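Local coordinates for protein UDP-N-Acetylglucosamine 2-Epimerase (Thermus thermophilus, PDB 1V4V) that probably catalyses the C2 epimerisation that interconverts UDP-N-acetylglucosamine and UDP-N-acetylmannosamine, working as a homodimer of two-domain subunits, at residues A[198-203]-A[232-237]; A[189-194]-A[269-274]; A[222-227]-A[323-328]; A[217-222]-A[248-253]. All coordinates share one frame; numbering follows the deposited sequence.

Contact 1: A[198-203]-A[232-237]; sequences GPYVTV and TFVYPV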
loop_
_atom_site.group_PDB
_atom_site.type_symbol
_atom_site.label_atom_id
_atom_site.label_comp_id
_atom_site.label_asym_id
_atom_site.label_seq_id
_atom_site.Cartn_x
_atom_site.Cartn_y
_atom_site.Cartn_z
ATOM N N GLY A 198 -47.409 -5.025 21.203
ATOM C CA GLY A 198 -46.326 -5.830 21.751
ATOM C C GLY A 198 -46.630 -6.381 23.135
ATOM O O GLY A 198 -47.777 -6.312 23.581
ATOM N N PRO A 199 -45.628 -6.904 23.862
ATOM C CA PRO A 199 -44.208 -7.026 23.505
ATOM C C PRO A 199 -43.953 -7.992 22.349
ATOM O O PRO A 199 -44.798 -8.831 22.021
ATOM C CB PRO A 199 -43.563 -7.529 24.798
ATOM C CG PRO A 199 -44.517 -7.081 25.870
ATOM C CD PRO A 199 -45.850 -7.364 25.241
ATOM N N TYR A 200 -42.764 -7.887 21.762
ATOM C CA TYR A 200 -42.394 -8.733 20.637
ATOM C C TYR A 200 -41.133 -9.548 20.855
ATOM O O TYR A 200 -40.284 -9.204 21.675
ATOM C CB TYR A 200 -42.145 -7.893 19.384
ATOM C CG TYR A 200 -43.221 -6.884 19.066
ATOM C CD1 TYR A 200 -43.019 -5.525 19.312
ATOM C CD2 TYR A 200 -44.429 -7.282 18.500
ATOM C CE1 TYR A 200 -43.997 -4.584 18.995
ATOM C CE2 TYR A 200 -45.419 -6.349 18.183
ATOM C CZ TYR A 200 -45.192 -5.004 18.431
ATOM O OH TYR A 200 -46.159 -4.078 18.107
ATOM N N VAL A 201 -41.048 -10.637 20.099
ATOM C CA VAL A 201 -39.877 -11.501 20.062
ATOM C C VAL A 201 -39.631 -11.612 18.563
ATOM O O VAL A 201 -40.527 -12.014 17.819
ATOM C CB VAL A 201 -40.144 -12.920 20.617
ATOM C CG1 VAL A 201 -38.950 -13.820 20.318
ATOM C CG2 VAL A 201 -40.376 -12.857 22.128
ATOM N N THR A 202 -38.445 -11.223 18.109
ATOM C CA THR A 202 -38.144 -11.316 16.685
ATOM C C THR A 202 -37.520 -12.668 16.411
ATOM O O THR A 202 -36.648 -13.123 17.156
ATOM C CB THR A 202 -37.175 -10.204 16.229
ATOM O OG1 THR A 202 -37.802 -8.925 16.383
ATOM C CG2 THR A 202 -36.795 -10.397 14.756
ATOM N N VAL A 203 -37.996 -13.323 15.357
ATOM C CA VAL A 203 -37.482 -14.633 14.979
ATOM C C VAL A 203 -36.913 -14.607 13.571
ATOM O O VAL A 203 -37.499 -14.003 12.664
ATOM C CB VAL A 203 -38.583 -15.715 15.037
ATOM C CG1 VAL A 203 -38.038 -17.037 14.516
ATOM C CG2 VAL A 203 -39.089 -15.884 16.464
ATOM N N THR A 232 -45.901 -11.483 21.034
ATOM C CA THR A 232 -46.112 -11.676 19.609
ATOM C C THR A 232 -44.767 -11.983 18.974
ATOM O O THR A 232 -43.825 -11.209 19.104
ATOM C CB THR A 232 -46.707 -10.438 18.953
ATOM O OG1 THR A 232 -48.009 -10.200 19.503
ATOM C CG2 THR A 232 -46.816 -10.643 17.439
ATOM N N PHE A 233 -44.687 -13.126 18.301
ATOM C CA PHE A 233 -43.456 -13.560 17.646
ATOM C C PHE A 233 -43.483 -13.142 16.185
ATOM O O PHE A 233 -44.316 -13.612 15.413
ATOM C CB PHE A 233 -43.309 -15.082 17.790
ATOM C CG PHE A 233 -43.185 -15.539 19.224
ATOM C CD1 PHE A 233 -44.298 -15.553 20.063
ATOM C CD2 PHE A 233 -41.940 -15.877 19.755
ATOM C CE1 PHE A 233 -44.181 -15.892 21.411
ATOM C CE2 PHE A 233 -41.802 -16.219 21.100
ATOM C CZ PHE A 233 -42.928 -16.226 21.938
ATOM N N VAL A 234 -42.568 -12.248 15.821
ATOM C CA VAL A 234 -42.491 -11.727 14.459
ATOM C C VAL A 234 -41.339 -12.372 13.713
ATOM O O VAL A 234 -40.174 -12.240 14.097
ATOM C CB VAL A 234 -42.333 -10.202 14.475
ATOM C CG1 VAL A 234 -42.399 -9.658 13.052
ATOM C CG2 VAL A 234 -43.437 -9.588 15.334
ATOM N N TYR A 235 -41.685 -13.047 12.621
ATOM C CA TYR A 235 -40.734 -13.798 11.824
ATOM C C TYR A 235 -40.706 -13.449 10.331
ATOM O O TYR A 235 -41.573 -13.883 9.575
ATOM C CB TYR A 235 -41.067 -15.284 12.020
ATOM C CG TYR A 235 -40.204 -16.314 11.317
ATOM C CD1 TYR A 235 -39.032 -15.965 10.651
ATOM C CD2 TYR A 235 -40.559 -17.666 11.358
ATOM C CE1 TYR A 235 -38.230 -16.939 10.043
ATOM C CE2 TYR A 235 -39.769 -18.642 10.756
ATOM C CZ TYR A 235 -38.609 -18.276 10.104
ATOM O OH TYR A 235 -37.825 -19.248 9.535
ATOM N N PRO A 236 -39.721 -12.645 9.897
ATOM C CA PRO A 236 -39.618 -12.287 8.476
ATOM C C PRO A 236 -38.981 -13.517 7.829
ATOM O O PRO A 236 -37.783 -13.746 7.975
ATOM C CB PRO A 236 -38.668 -11.089 8.481
ATOM C CG PRO A 236 -38.804 -10.529 9.882
ATOM C CD PRO A 236 -38.849 -11.784 10.712
ATOM N N VAL A 237 -39.783 -14.319 7.137
ATOM C CA VAL A 237 -39.284 -15.544 6.519
ATOM C C VAL A 237 -38.614 -15.346 5.164
ATOM O O VAL A 237 -39.166 -14.688 4.282
ATOM C CB VAL A 237 -40.428 -16.566 6.348
ATOM C CG1 VAL A 237 -39.867 -17.924 5.944
ATOM C CG2 VAL A 237 -41.224 -16.670 7.629
#

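Contact 2: A[189-194]-A[269-274]; sequences GRLPEG and AALMRA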
loop_
_atom_site.group_PDB
_atom_site.type_symbol
_atom_site.label_atom_id
_atom_site.label_comp_id
_atom_site.label_asym_id
_atom_site.label_seq_id
_atom_site.Cartn_x
_atom_site.Cartn_y
_atom_site.Cartn_z
ATOM N N GLY A 189 -35.508 3.908 11.068
ATOM C CA GLY A 189 -36.421 2.953 10.471
ATOM C C GLY A 189 -37.805 2.912 11.088
ATOM O O GLY A 189 -38.057 3.507 12.136
ATOM N N ARG A 190 -38.707 2.201 10.423
ATOM C CA ARG A 190 -40.076 2.047 10.893
ATOM C C ARG A 190 -40.456 0.576 10.929
ATOM O O ARG A 190 -40.166 -0.174 9.997
ATOM C CB ARG A 190 -41.045 2.796 9.979
ATOM C CG ARG A 190 -41.044 4.298 10.174
ATOM C CD ARG A 190 -41.982 4.968 9.187
ATOM N NE ARG A 190 -41.506 4.819 7.816
ATOM C CZ ARG A 190 -42.160 5.260 6.746
ATOM N NH1 ARG A 190 -43.326 5.878 6.886
ATOM N NH2 ARG A 190 -41.643 5.091 5.535
ATOM N N LEU A 191 -41.107 0.167 12.010
ATOM C CA LEU A 191 -41.520 -1.217 12.144
ATOM C C LEU A 191 -42.520 -1.589 11.065
ATOM O O LEU A 191 -43.131 -0.716 10.439
ATOM C CB LEU A 191 -42.159 -1.467 13.511
ATOM C CG LEU A 191 -41.251 -1.527 14.738
ATOM C CD1 LEU A 191 -41.236 -0.175 15.425
ATOM C CD2 LEU A 191 -41.773 -2.584 15.694
ATOM N N PRO A 192 -42.682 -2.897 10.816
ATOM C CA PRO A 192 -43.628 -3.376 9.807
ATOM C C PRO A 192 -45.007 -2.842 10.164
ATOM O O PRO A 192 -45.285 -2.570 11.331
ATOM C CB PRO A 192 -43.539 -4.891 9.951
ATOM C CG PRO A 192 -42.102 -5.095 10.318
ATOM C CD PRO A 192 -41.875 -4.011 11.349
ATOM N N GLU A 193 -45.864 -2.695 9.161
ATOM C CA GLU A 193 -47.212 -2.178 9.368
ATOM C C GLU A 193 -48.193 -3.215 9.895
ATOM O O GLU A 193 -48.053 -4.405 9.633
ATOM C CB GLU A 193 -47.767 -1.617 8.053
ATOM C CG GLU A 193 -47.094 -0.356 7.543
ATOM C CD GLU A 193 -47.465 0.872 8.350
ATOM O OE1 GLU A 193 -47.221 1.998 7.861
ATOM O OE2 GLU A 193 -47.995 0.714 9.470
ATOM N N GLY A 194 -49.187 -2.739 10.638
ATOM C CA GLY A 194 -50.233 -3.602 11.165
ATOM C C GLY A 194 -49.903 -4.661 12.197
ATOM O O GLY A 194 -50.673 -5.607 12.369
ATOM N N ALA A 269 -34.069 -3.394 11.855
ATOM C CA ALA A 269 -33.392 -2.851 13.027
ATOM C C ALA A 269 -34.414 -2.296 14.014
ATOM O O ALA A 269 -34.275 -2.459 15.228
ATOM C CB ALA A 269 -32.412 -1.750 12.617
ATOM N N ALA A 270 -35.440 -1.633 13.487
ATOM C CA ALA A 270 -36.484 -1.059 14.326
ATOM C C ALA A 270 -37.251 -2.171 15.043
ATOM O O ALA A 270 -37.540 -2.069 16.234
ATOM C CB ALA A 270 -37.436 -0.222 13.476
ATOM N N LEU A 271 -37.570 -3.235 14.312
ATOM C CA LEU A 271 -38.291 -4.364 14.892
ATOM C C LEU A 271 -37.484 -4.978 16.033
ATOM O O LEU A 271 -38.009 -5.229 17.117
ATOM C CB LEU A 271 -38.551 -5.425 13.825
ATOM C CG LEU A 271 -39.206 -6.728 14.294
ATOM C CD1 LEU A 271 -40.575 -6.442 14.914
ATOM C CD2 LEU A 271 -39.343 -7.661 13.108
HETATM N N MSE A 272 -36.203 -5.230 15.786
HETATM C CA MSE A 272 -35.357 -5.808 16.821
HETATM C C MSE A 272 -35.290 -4.911 18.049
HETATM O O MSE A 272 -35.412 -5.385 19.180
HETATM C CB MSE A 272 -33.940 -6.052 16.289
HETATM C CG MSE A 272 -33.833 -7.158 15.257
HETATM SE SE MSE A 272 -31.966 -7.565 14.877
HETATM C CE MSE A 272 -31.579 -6.060 13.742
ATOM N N ARG A 273 -35.096 -3.614 17.832
ATOM C CA ARG A 273 -35.009 -2.674 18.939
ATOM C C ARG A 273 -36.278 -2.696 19.794
ATOM O O ARG A 273 -36.223 -2.504 21.009
ATOM C CB ARG A 273 -34.759 -1.257 18.417
ATOM C CG ARG A 273 -34.459 -0.251 19.516
ATOM C CD ARG A 273 -34.199 1.140 18.956
ATOM N NE ARG A 273 -35.399 1.722 18.366
ATOM C CZ ARG A 273 -35.486 2.972 17.923
ATOM N NH1 ARG A 273 -34.435 3.778 18.000
ATOM N NH2 ARG A 273 -36.626 3.417 17.414
ATOM N N ALA A 274 -37.419 -2.945 19.159
ATOM C CA ALA A 274 -38.694 -2.988 19.879
ATOM C C ALA A 274 -38.990 -4.362 20.480
ATOM O O ALA A 274 -40.044 -4.565 21.082
ATOM C CB ALA A 274 -39.831 -2.591 18.939
#

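Contact 3: A[222-227]-A[323-328]; sequences KRVAEA and GVYRVV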
loop_
_atom_site.group_PDB
_atom_site.type_symbol
_atom_site.label_atom_id
_atom_site.label_comp_id
_atom_site.label_asym_id
_atom_site.label_seq_id
_atom_site.Cartn_x
_atom_site.Cartn_y
_atom_site.Cartn_z
ATOM N N LYS A 222 -43.300 -23.028 17.885
ATOM C CA LYS A 222 -44.753 -23.009 18.008
ATOM C C LYS A 222 -45.092 -23.294 19.473
ATOM O O LYS A 222 -45.980 -22.662 20.050
ATOM C CB LYS A 222 -45.383 -24.074 17.102
ATOM C CG LYS A 222 -46.898 -24.209 17.279
ATOM C CD LYS A 222 -47.474 -25.281 16.361
ATOM C CE LYS A 222 -48.976 -25.425 16.556
ATOM N NZ LYS A 222 -49.533 -26.590 15.804
ATOM N N ARG A 223 -44.378 -24.245 20.080
ATOM C CA ARG A 223 -44.605 -24.574 21.488
ATOM C C ARG A 223 -44.317 -23.363 22.365
ATOM O O ARG A 223 -45.031 -23.100 23.337
ATOM C CB ARG A 223 -43.704 -25.727 21.946
ATOM C CG ARG A 223 -44.141 -27.105 21.505
ATOM C CD ARG A 223 -43.215 -28.167 22.098
ATOM N NE ARG A 223 -43.418 -28.343 23.537
ATOM C CZ ARG A 223 -42.593 -29.026 24.324
ATOM N NH1 ARG A 223 -41.504 -29.590 23.818
ATOM N NH2 ARG A 223 -42.859 -29.160 25.615
ATOM N N VAL A 224 -43.252 -22.636 22.034
ATOM C CA VAL A 224 -42.897 -21.450 22.802
ATOM C C VAL A 224 -44.029 -20.423 22.693
ATOM O O VAL A 224 -44.473 -19.860 23.694
ATOM C CB VAL A 224 -41.583 -20.804 22.282
ATOM C CG1 VAL A 224 -41.315 -19.496 23.023
ATOM C CG2 VAL A 224 -40.410 -21.771 22.479
ATOM N N ALA A 225 -44.497 -20.190 21.476
ATOM C CA ALA A 225 -45.566 -19.221 21.254
ATOM C C ALA A 225 -46.818 -19.582 22.053
ATOM O O ALA A 225 -47.479 -18.714 22.619
ATOM C CB ALA A 225 -45.889 -19.132 19.765
ATOM N N GLU A 226 -47.144 -20.867 22.111
ATOM C CA GLU A 226 -48.322 -21.290 22.858
ATOM C C GLU A 226 -48.146 -21.068 24.361
ATOM O O GLU A 226 -49.116 -20.833 25.081
ATOM C CB GLU A 226 -48.612 -22.761 22.565
ATOM C CG GLU A 226 -48.900 -23.021 21.099
ATOM C CD GLU A 226 -49.065 -24.491 20.787
ATOM O OE1 GLU A 226 -48.155 -25.276 21.128
ATOM O OE2 GLU A 226 -50.102 -24.856 20.193
ATOM N N ALA A 227 -46.903 -21.123 24.828
ATOM C CA ALA A 227 -46.617 -20.929 26.250
ATOM C C ALA A 227 -46.582 -19.457 26.667
ATOM O O ALA A 227 -46.609 -19.149 27.862
ATOM C CB ALA A 227 -45.283 -21.600 26.612
ATOM N N GLY A 323 -34.751 -29.098 23.571
ATOM C CA GLY A 323 -33.806 -28.181 24.183
ATOM C C GLY A 323 -34.071 -26.725 23.831
ATOM O O GLY A 323 -33.938 -25.838 24.676
ATOM N N VAL A 324 -34.440 -26.468 22.579
ATOM C CA VAL A 324 -34.721 -25.106 22.140
ATOM C C VAL A 324 -35.908 -24.569 22.931
ATOM O O VAL A 324 -35.896 -23.428 23.400
ATOM C CB VAL A 324 -35.050 -25.063 20.627
ATOM C CG1 VAL A 324 -35.561 -23.683 20.243
ATOM C CG2 VAL A 324 -33.807 -25.407 19.820
ATOM N N TYR A 325 -36.939 -25.393 23.074
ATOM C CA TYR A 325 -38.121 -24.991 23.827
ATOM C C TYR A 325 -37.738 -24.664 25.276
ATOM O O TYR A 325 -38.122 -23.626 25.816
ATOM C CB TYR A 325 -39.162 -26.117 23.810
ATOM C CG TYR A 325 -40.323 -25.899 24.762
ATOM C CD1 TYR A 325 -41.305 -24.947 24.491
ATOM C CD2 TYR A 325 -40.424 -26.635 25.947
ATOM C CE1 TYR A 325 -42.358 -24.728 25.374
ATOM C CE2 TYR A 325 -41.474 -26.424 26.838
ATOM C CZ TYR A 325 -42.436 -25.467 26.544
ATOM O OH TYR A 325 -43.466 -25.234 27.425
ATOM N N ARG A 326 -36.984 -25.559 25.905
ATOM C CA ARG A 326 -36.579 -25.350 27.293
ATOM C C ARG A 326 -35.765 -24.075 27.486
ATOM O O ARG A 326 -36.019 -23.297 28.410
ATOM C CB ARG A 326 -35.774 -26.551 27.799
ATOM C CG ARG A 326 -36.586 -27.832 27.920
ATOM C CD ARG A 326 -35.756 -28.955 28.548
ATOM N NE ARG A 326 -36.463 -30.231 28.507
ATOM C CZ ARG A 326 -36.001 -31.358 29.041
ATOM N NH1 ARG A 326 -34.830 -31.367 29.659
ATOM N NH2 ARG A 326 -36.712 -32.476 28.955
ATOM N N VAL A 327 -34.789 -23.853 26.613
ATOM C CA VAL A 327 -33.938 -22.671 26.722
ATOM C C VAL A 327 -34.693 -21.368 26.482
ATOM O O VAL A 327 -34.571 -20.414 27.251
ATOM C CB VAL A 327 -32.747 -22.762 25.743
ATOM C CG1 VAL A 327 -31.998 -21.438 25.689
ATOM C CG2 VAL A 327 -31.803 -23.881 26.198
ATOM N N VAL A 328 -35.473 -21.317 25.412
ATOM C CA VAL A 328 -36.206 -20.094 25.111
ATOM C C VAL A 328 -37.270 -19.808 26.170
ATOM O O VAL A 328 -37.419 -18.671 26.624
ATOM C CB VAL A 328 -36.840 -20.174 23.704
ATOM C CG1 VAL A 328 -37.665 -18.924 23.418
ATOM C CG2 VAL A 328 -35.727 -20.306 22.658
#

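Contact 4: A[217-222]-A[248-253]; sequences LAQALK and FPVLKG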
loop_
_atom_site.group_PDB
_atom_site.type_symbol
_atom_site.label_atom_id
_atom_site.label_comp_id
_atom_site.label_asym_id
_atom_site.label_seq_id
_atom_site.Cartn_x
_atom_site.Cartn_y
_atom_site.Cartn_z
ATOM N N LEU A 217 -37.560 -27.284 14.204
ATOM C CA LEU A 217 -37.323 -26.063 14.971
ATOM C C LEU A 217 -38.573 -25.182 14.995
ATOM O O LEU A 217 -38.870 -24.541 16.000
ATOM C CB LEU A 217 -36.135 -25.288 14.393
ATOM C CG LEU A 217 -34.778 -25.980 14.557
ATOM C CD1 LEU A 217 -33.704 -25.225 13.799
ATOM C CD2 LEU A 217 -34.430 -26.068 16.043
ATOM N N ALA A 218 -39.310 -25.154 13.887
ATOM C CA ALA A 218 -40.533 -24.360 13.840
ATOM C C ALA A 218 -41.529 -24.895 14.860
ATOM O O ALA A 218 -42.209 -24.122 15.536
ATOM C CB ALA A 218 -41.140 -24.399 12.435
ATOM N N GLN A 219 -41.619 -26.219 14.974
ATOM C CA GLN A 219 -42.538 -26.829 15.931
ATOM C C GLN A 219 -42.157 -26.424 17.349
ATOM O O GLN A 219 -43.022 -26.191 18.189
ATOM C CB GLN A 219 -42.518 -28.358 15.820
ATOM C CG GLN A 219 -43.097 -28.920 14.527
ATOM C CD GLN A 219 -44.616 -28.841 14.465
ATOM O OE1 GLN A 219 -45.279 -28.462 15.438
ATOM N NE2 GLN A 219 -45.177 -29.209 13.315
ATOM N N ALA A 220 -40.857 -26.348 17.616
ATOM C CA ALA A 220 -40.392 -25.963 18.941
ATOM C C ALA A 220 -40.805 -24.515 19.208
ATOM O O ALA A 220 -41.245 -24.173 20.310
ATOM C CB ALA A 220 -38.864 -26.103 19.034
ATOM N N LEU A 221 -40.670 -23.664 18.196
ATOM C CA LEU A 221 -41.035 -22.260 18.353
ATOM C C LEU A 221 -42.553 -22.122 18.512
ATOM O O LEU A 221 -43.036 -21.214 19.189
ATOM C CB LEU A 221 -40.540 -21.443 17.155
ATOM C CG LEU A 221 -39.013 -21.356 17.025
ATOM C CD1 LEU A 221 -38.652 -20.486 15.840
ATOM C CD2 LEU A 221 -38.409 -20.787 18.302
ATOM N N LYS A 222 -43.300 -23.028 17.885
ATOM C CA LYS A 222 -44.753 -23.009 18.008
ATOM C C LYS A 222 -45.092 -23.294 19.473
ATOM O O LYS A 222 -45.980 -22.662 20.050
ATOM C CB LYS A 222 -45.383 -24.074 17.102
ATOM C CG LYS A 222 -46.898 -24.209 17.279
ATOM C CD LYS A 222 -47.474 -25.281 16.361
ATOM C CE LYS A 222 -48.976 -25.425 16.556
ATOM N NZ LYS A 222 -49.533 -26.590 15.804
ATOM N N PHE A 248 -43.980 -22.582 6.931
ATOM C CA PHE A 248 -45.376 -22.184 6.751
ATOM C C PHE A 248 -46.409 -23.167 7.305
ATOM O O PHE A 248 -47.304 -22.775 8.052
ATOM C CB PHE A 248 -45.649 -21.910 5.265
ATOM C CG PHE A 248 -45.388 -20.489 4.853
ATOM C CD1 PHE A 248 -44.314 -19.780 5.377
ATOM C CD2 PHE A 248 -46.213 -19.860 3.928
ATOM C CE1 PHE A 248 -44.066 -18.464 4.990
ATOM C CE2 PHE A 248 -45.974 -18.543 3.533
ATOM C CZ PHE A 248 -44.900 -17.846 4.064
ATOM N N PRO A 249 -46.306 -24.460 6.953
ATOM C CA PRO A 249 -47.291 -25.415 7.473
ATOM C C PRO A 249 -47.349 -25.512 8.999
ATOM O O PRO A 249 -48.379 -25.882 9.573
ATOM C CB PRO A 249 -46.876 -26.732 6.810
ATOM C CG PRO A 249 -45.408 -26.557 6.593
ATOM C CD PRO A 249 -45.323 -25.138 6.094
ATOM N N VAL A 250 -46.247 -25.168 9.656
ATOM C CA VAL A 250 -46.192 -25.230 11.108
ATOM C C VAL A 250 -46.630 -23.936 11.791
ATOM O O VAL A 250 -47.407 -23.966 12.744
ATOM C CB VAL A 250 -44.759 -25.554 11.600
ATOM C CG1 VAL A 250 -44.713 -25.518 13.120
ATOM C CG2 VAL A 250 -44.315 -26.920 11.077
ATOM N N LEU A 251 -46.142 -22.805 11.294
ATOM C CA LEU A 251 -46.438 -21.524 11.921
ATOM C C LEU A 251 -47.623 -20.723 11.395
ATOM O O LEU A 251 -48.064 -19.790 12.056
ATOM C CB LEU A 251 -45.176 -20.655 11.923
ATOM C CG LEU A 251 -44.005 -21.271 12.709
ATOM C CD1 LEU A 251 -42.774 -20.367 12.597
ATOM C CD2 LEU A 251 -44.396 -21.463 14.166
ATOM N N LYS A 252 -48.128 -21.062 10.210
ATOM C CA LYS A 252 -49.299 -20.360 9.684
ATOM C C LYS A 252 -50.469 -20.802 10.544
ATOM O O LYS A 252 -50.636 -21.993 10.805
ATOM C CB LYS A 252 -49.587 -20.753 8.231
ATOM C CG LYS A 252 -48.736 -20.044 7.203
ATOM C CD LYS A 252 -49.076 -18.572 7.107
ATOM C CE LYS A 252 -48.214 -17.896 6.050
ATOM N NZ LYS A 252 -48.501 -16.444 5.908
ATOM N N GLY A 253 -51.280 -19.856 10.989
ATOM C CA GLY A 253 -52.412 -20.224 11.808
ATOM C C GLY A 253 -52.109 -20.173 13.293
ATOM O O GLY A 253 -53.006 -20.381 14.109
HETATM O O HOH W 1 -49.446 -25.666 13.239
#

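Contact 1: A[198-203]-A[232-237]
V203 and Y235 form the tight end of two neighbouring parallel strands, 200-203 and 232-236, whose axes approach to 4.6 Å. With its CG1 anti to the backbone N (chi1 175°), V203 lays this methyl over one face of the Y235 ring, a CH-pi contact 4.1 Å from the centroid; V237 CG2 covers the opposite face. V203 O lies 3.2 Å from Y235 CD1, and at this end the ladder has its shortest bond, V203 N donating to V234 O at 2.7 Å with an N-H...O angle of 170°. Two residues earlier V201 and F233 lie side by side on the side of the sheet facing helix 214-227, V201 CB 3.6 Å from F233 CD2. The other end is looser and nearer solvent. T232 N bonds P199 O at 3.0 Å, but P199, which follows a cis peptide, is exposed. The Y200 ring reaches T232 obliquely, CD2 to CB 3.9 Å, with G198 CA over the centre of one face and Y200 OH bonded to P196 O. All four hydrogen bonds joining the segments are main chain to main chain, which implies that they fix the parallel register of this beta-alpha-beta unit's two strands, while side chains add apolar and CH-pi contacts.

Contact 2: A[189-194]-A[269-274]
L191 and P192 press on the end of helix 265-273, in the second Rossmann-like domain of a GT-B fold; they belong to the irregular segment that leaves helix 177-188 at G189 and leads to strand 200-203. The fit depends largely on the rotamer of L191. Its CB does not head for the helix, but chi1 of -74° sets CG beside the backbone N, bringing it over the A270 backbone, 4.0 Å from A270 O. The second torsion, 97°, is well off a staggered value. From CG the CD2 branch carries most of the contact: it meets A274 CB at 3.8 Å, L271 CA at 4.0 Å and the L271 side chain. L271 takes a different first torsion, CG anti to the backbone N (chi1 175°); its CD1 lies 4.1 Å from L191 CD2. P192 adds a looser contact along the same flank, its CD 4.4 Å from L271 CB.

No hydrogen bond joins the two segments, although R190 O is held by S267 OG, about a turn before A270 in helix 265-273. L263 touches both P192 and L271, extending the apolar patch from the loop before the helix. A270 CB points toward the irregular segment and packs on its main chain, 4.0 Å from L191 N and at the same distance from G189 C.

Contact 3: A[222-227]-A[323-328]
Y325 is the bump of this contact: its ring projects from segment 323-328 into a hollow on segment 222-227 of helix 214-227, formed by R223, V224 and A227. CG lies anti to the backbone N (chi1 170°), which directs it toward the other helix, and the ring is gripped from several directions. R223 lies flat over one face, its guanidinium plane 18° from the ring plane and its CZ 3.8 Å from the ring centroid, a cation-pi stack displaced toward the rim. NH2 comes nearest, 3.3 Å from Y325 CE2. The aliphatic part of R223 shares the work, with CB 3.6 Å from Y325 CD1. A227 CB sits near the ring plane at its edge, 4.1 Å from the OH, and V224 CG2 touches CD1 obliquely at 3.9 Å. One turn on, V328 CG1 meets V224 CG1 at 3.7 Å, so that V224 packs against both residues.

R223 NH1 also makes a salt bridge to E322 OE2, consistent with holding the guanidinium over the ring; E322 OE1 pairs with R326 NE, and this shared carboxylate would probably offset the two like charges. The axes of segments 222-227 and 323-328 approach to 9.5 Å, crossing at -33°. Both helices pack outside the parallel sheet of the C-terminal Rossmann-like domain of the GT-B fold: V224 and A225 rest on F233 of strand 232-236, and V324 touches L299 just after strand 296-298.

Contact 4: A[217-222]-A[248-253]
V250 pushes its CG1 methyl into a shallow hollow on helix 214-227 between A218 and Q219. CG1, anti to the backbone N (chi1 176°), packs 3.8 Å from A218 CB and 3.6 Å from Q219 CD; CG2 lies against the amide, with Q219 NE2 only 3.3 Å away. Q219 starts out pointing away from V250, and the bend at chi2 (-74°) turns CD back toward the valine, the amide following. L251 adds apolar packing, its CG 4.3 Å from A218 CB and its CD2 4.1 Å from K222 CB; CD2 also lies 3.7 Å from A218 O.

Outside these apolar contacts the edge is polar. K222 extends fully past V250, and one water spans the gap, accepting from K222 NZ at 2.7 Å and donating to V250 O at 2.7 Å. The lysine has two conformers, so this bridge is certain for one of them at most. V250 is presented by a kinked stretch of helix 241-251, where the N atoms of P249 and V250 lack bonds to the preceding turn. Farther in, L221 and L251 both rest on F257, placing the two helices together over strand 257-260, on one side of the parallel sheet of the C-terminal Rossmann-like domain, while L217 and L221 also reach M205 after strand 200-203.

How the contacts relate
Contact 1 lies in the sheet and touches the other three. On the face bearing T202 and V234 it meets contact 2, centres 10 Å apart, with T202 OG1 3.3 Å from L271 CG. On the other face F233 CE1 lies 3.6 Å from A225 CA of contact 3, and V203 CG1 lies 3.7 Å from L221 CD1 of contact 4. Contacts 3 and 4 follow each other on helix 214-227, share K222 and have centres 11 Å apart. Contact 2 touches neither: its nearest atoms are about 14 Å from contact 3 and about 13 Å from contact 4. Together they describe an alpha/beta/alpha sandwich.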